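Local coordinates for protein beta-galactosidase (Trichoderma reesei, PDB 3OG2) that probably hydrolyses terminal non-reducing beta-D-galactose residues from beta-D-galactosides, as a family 35 glycoside hydrolase, at residues Trp252-Leu257 / Asn414-Thr418. Residues are numbered along the deposited sequence; the frame is centred on the assembly and turned at random.
Sequences WPDNGL and NYSST. With NAG (2-acetamido-2-deoxy-beta-D-glucopyranose), chain D.
Tyr-415 reaches from a type I beta turn (Asn-414 to Ser-417) into a type II beta turn (Pro-253 to Gly-256). The first turn belongs to the second domain of the beta-galactosidase. The other lies in a loop of the family 35 TIM-barrel domain, so the contact joins two domains. At its base, Tyr-415 CB packs on Leu-257 CD2. The first torsion (chi1 86°) sets CG between the backbone N and the carbonyl carbon, which turns one ring face to Leu-257 and the hydroxyl to Pro-253. Tyr-415 CG lies 3.7 Å from Leu-257 CB. That methylene sits over the centre of one ring face as a CH-pi contact, 13° off the ring normal. Along one ring side, Tyr-415 CD2 and CE2 meet the indole of Trp-252, with Tyr-415 CE2 3.5 Å from Trp-252 CE3. The two rings are nearly parallel but slid apart, so they barely overlap. The indole of Trp-252 also packs edge-to-face with Phe-307 of helix 301-313 and makes a cation-pi contact with Arg-448. Pro-253 O lies at the Tyr-415 ring edge, in its plane, 3.4 Å from Tyr-415 CE1. The tip, Tyr-415 OH, donates a 2.7 Å hydrogen bond to Pro-253 O. This oxygen also accepts from Gly-256 N, the bond that closes the type II turn, so two donors grip it from opposite faces of its plane.

Asn-414 carries an N-linked NAG on ND2. Its OD1 accepts from Ser-416 N in an Asx turn. A water accepts from Trp-252 N and is hydrogen-bonded to Ser-416 OG (water O to OG 2.9 Å), so it bridges the two segments. Asp-254 OD1 comes to 3.2 Å from the acetyl methyl, C8, of the NAG.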
loop_
_atom_site.group_PDB
_atom_site.type_symbol
_atom_site.label_atom_id
_atom_site.label_comp_id
_atom_site.label_asym_id
_atom_site.label_seq_id
_atom_site.Cartn_x
_atom_site.Cartn_y
_atom_site.Cartn_z
ATOM N N TRP A 252 -5.357 20.640 8.815
ATOM C CA TRP A 252 -4.028 20.773 8.258
ATOM C C TRP A 252 -3.305 21.756 9.182
ATOM O O TRP A 252 -3.447 22.976 9.065
ATOM C CB TRP A 252 -4.002 21.294 6.831
ATOM C CG TRP A 252 -4.585 20.352 5.816
ATOM C CD1 TRP A 252 -5.289 19.198 6.003
ATOM C CD2 TRP A 252 -4.454 20.564 4.397
ATOM N NE1 TRP A 252 -5.618 18.673 4.770
ATOM C CE2 TRP A 252 -5.111 19.483 3.769
ATOM C CE3 TRP A 252 -3.846 21.547 3.620
ATOM C CZ2 TRP A 252 -5.179 19.362 2.375
ATOM C CZ3 TRP A 252 -3.912 21.426 2.242
ATOM C CH2 TRP A 252 -4.559 20.352 1.639
ATOM N N PRO A 253 -2.513 21.251 10.061
ATOM C CA PRO A 253 -1.946 22.113 11.106
ATOM C C PRO A 253 -0.897 23.092 10.580
ATOM O O PRO A 253 -0.264 22.867 9.547
ATOM C CB PRO A 253 -1.264 21.178 12.100
ATOM C CG PRO A 253 -1.270 19.853 11.475
ATOM C CD PRO A 253 -2.108 19.858 10.208
ATOM N N ASP A 254 -0.826 24.169 11.367
ATOM C CA ASP A 254 0.179 25.187 11.108
ATOM C C ASP A 254 1.540 24.492 11.015
ATOM O O ASP A 254 1.956 23.539 11.681
ATOM C CB ASP A 254 0.158 26.296 12.138
ATOM C CG ASP A 254 -0.914 27.366 12.014
ATOM O OD1 ASP A 254 -1.703 27.428 11.032
ATOM O OD2 ASP A 254 -1.059 28.232 12.917
ATOM N N ASN A 255 2.321 24.980 10.080
ATOM C CA ASN A 255 3.663 24.510 9.847
ATOM C C ASN A 255 3.695 23.094 9.310
ATOM O O ASN A 255 4.810 22.595 9.241
ATOM C CB ASN A 255 4.515 24.525 11.127
ATOM C CG ASN A 255 4.619 25.919 11.707
ATOM O OD1 ASN A 255 4.679 26.933 11.010
ATOM N ND2 ASN A 255 4.635 25.954 13.043
ATOM N N GLY A 256 2.609 22.493 8.886
ATOM C CA GLY A 256 2.671 21.112 8.332
ATOM C C GLY A 256 3.289 21.057 6.947
ATOM O O GLY A 256 3.792 19.999 6.513
ATOM N N LEU A 257 3.295 22.134 6.146
ATOM C CA LEU A 257 3.845 22.041 4.791
ATOM C C LEU A 257 5.349 22.045 4.859
ATOM O O LEU A 257 5.944 22.952 5.455
ATOM C CB LEU A 257 3.320 23.226 3.971
ATOM C CG LEU A 257 3.668 23.104 2.482
ATOM C CD1 LEU A 257 2.803 22.080 1.772
ATOM C CD2 LEU A 257 3.553 24.479 1.814
ATOM N N ASN A 414 -1.241 30.978 3.442
ATOM C CA ASN A 414 -1.596 30.003 4.448
ATOM C C ASN A 414 -1.961 28.734 3.682
ATOM O O ASN A 414 -3.009 28.663 3.072
ATOM C CB ASN A 414 -2.775 30.521 5.288
ATOM C CG ASN A 414 -3.233 29.434 6.248
ATOM O OD1 ASN A 414 -2.726 28.315 6.309
ATOM N ND2 ASN A 414 -4.292 29.748 6.995
ATOM N N TYR A 415 -1.083 27.740 3.711
ATOM C CA TYR A 415 -1.206 26.582 2.845
ATOM C C TYR A 415 -2.501 25.828 3.150
ATOM O O TYR A 415 -2.915 25.034 2.291
ATOM C CB TYR A 415 0.017 25.639 2.944
ATOM C CG TYR A 415 -0.114 24.635 4.078
ATOM C CD1 TYR A 415 0.173 24.978 5.400
ATOM C CD2 TYR A 415 -0.522 23.346 3.805
ATOM C CE1 TYR A 415 0.063 24.104 6.444
ATOM C CE2 TYR A 415 -0.670 22.430 4.825
ATOM C CZ TYR A 415 -0.369 22.803 6.119
ATOM O OH TYR A 415 -0.517 21.867 7.096
ATOM N N SER A 416 -3.039 25.953 4.339
ATOM C CA SER A 416 -4.250 25.269 4.823
ATOM C C SER A 416 -5.514 25.931 4.309
ATOM O O SER A 416 -6.619 25.388 4.457
ATOM C CB SER A 416 -4.175 25.272 6.377
ATOM O OG SER A 416 -5.458 24.879 6.921
ATOM N N SER A 417 -5.392 27.145 3.777
ATOM C CA SER A 417 -6.545 27.987 3.535
ATOM C C SER A 417 -7.583 27.330 2.615
ATOM O O SER A 417 -7.259 26.771 1.560
ATOM C CB SER A 417 -6.108 29.286 2.858
ATOM O OG SER A 417 -7.300 30.078 2.622
ATOM N N THR A 418 -8.847 27.447 3.048
ATOM C CA THR A 418 -9.934 26.967 2.219
ATOM C C THR A 418 -10.634 28.139 1.552
ATOM O O THR A 418 -11.694 27.951 0.937
ATOM C CB THR A 418 -10.971 26.218 3.077
ATOM O OG1 THR A 418 -11.399 27.073 4.140
ATOM C CG2 THR A 418 -10.299 24.963 3.689
HETATM C C1 NAG D . -5.056 28.715 7.672
HETATM C C2 NAG D . -5.341 29.393 9.003
HETATM C C3 NAG D . -6.284 28.537 9.832
HETATM C C4 NAG D . -7.466 27.884 9.104
HETATM C C5 NAG D . -7.061 27.319 7.727
HETATM C C6 NAG D . -8.234 26.944 6.830
HETATM C C7 NAG D . -3.381 30.708 9.791
HETATM C C8 NAG D . -1.999 30.539 10.370
HETATM N N2 NAG D . -4.138 29.614 9.785
HETATM O O3 NAG D . -6.611 29.177 11.043
HETATM O O4 NAG D . -7.894 26.815 9.911
HETATM O O5 NAG D . -6.287 28.322 7.105
HETATM O O6 NAG D . -8.925 28.138 6.429
HETATM O O7 NAG D . -3.825 31.866 9.741
HETATM O O HOH W 1 -6.685 23.275 9.017
HETATM O O HOH W 2 -1.352 27.119 8.270
#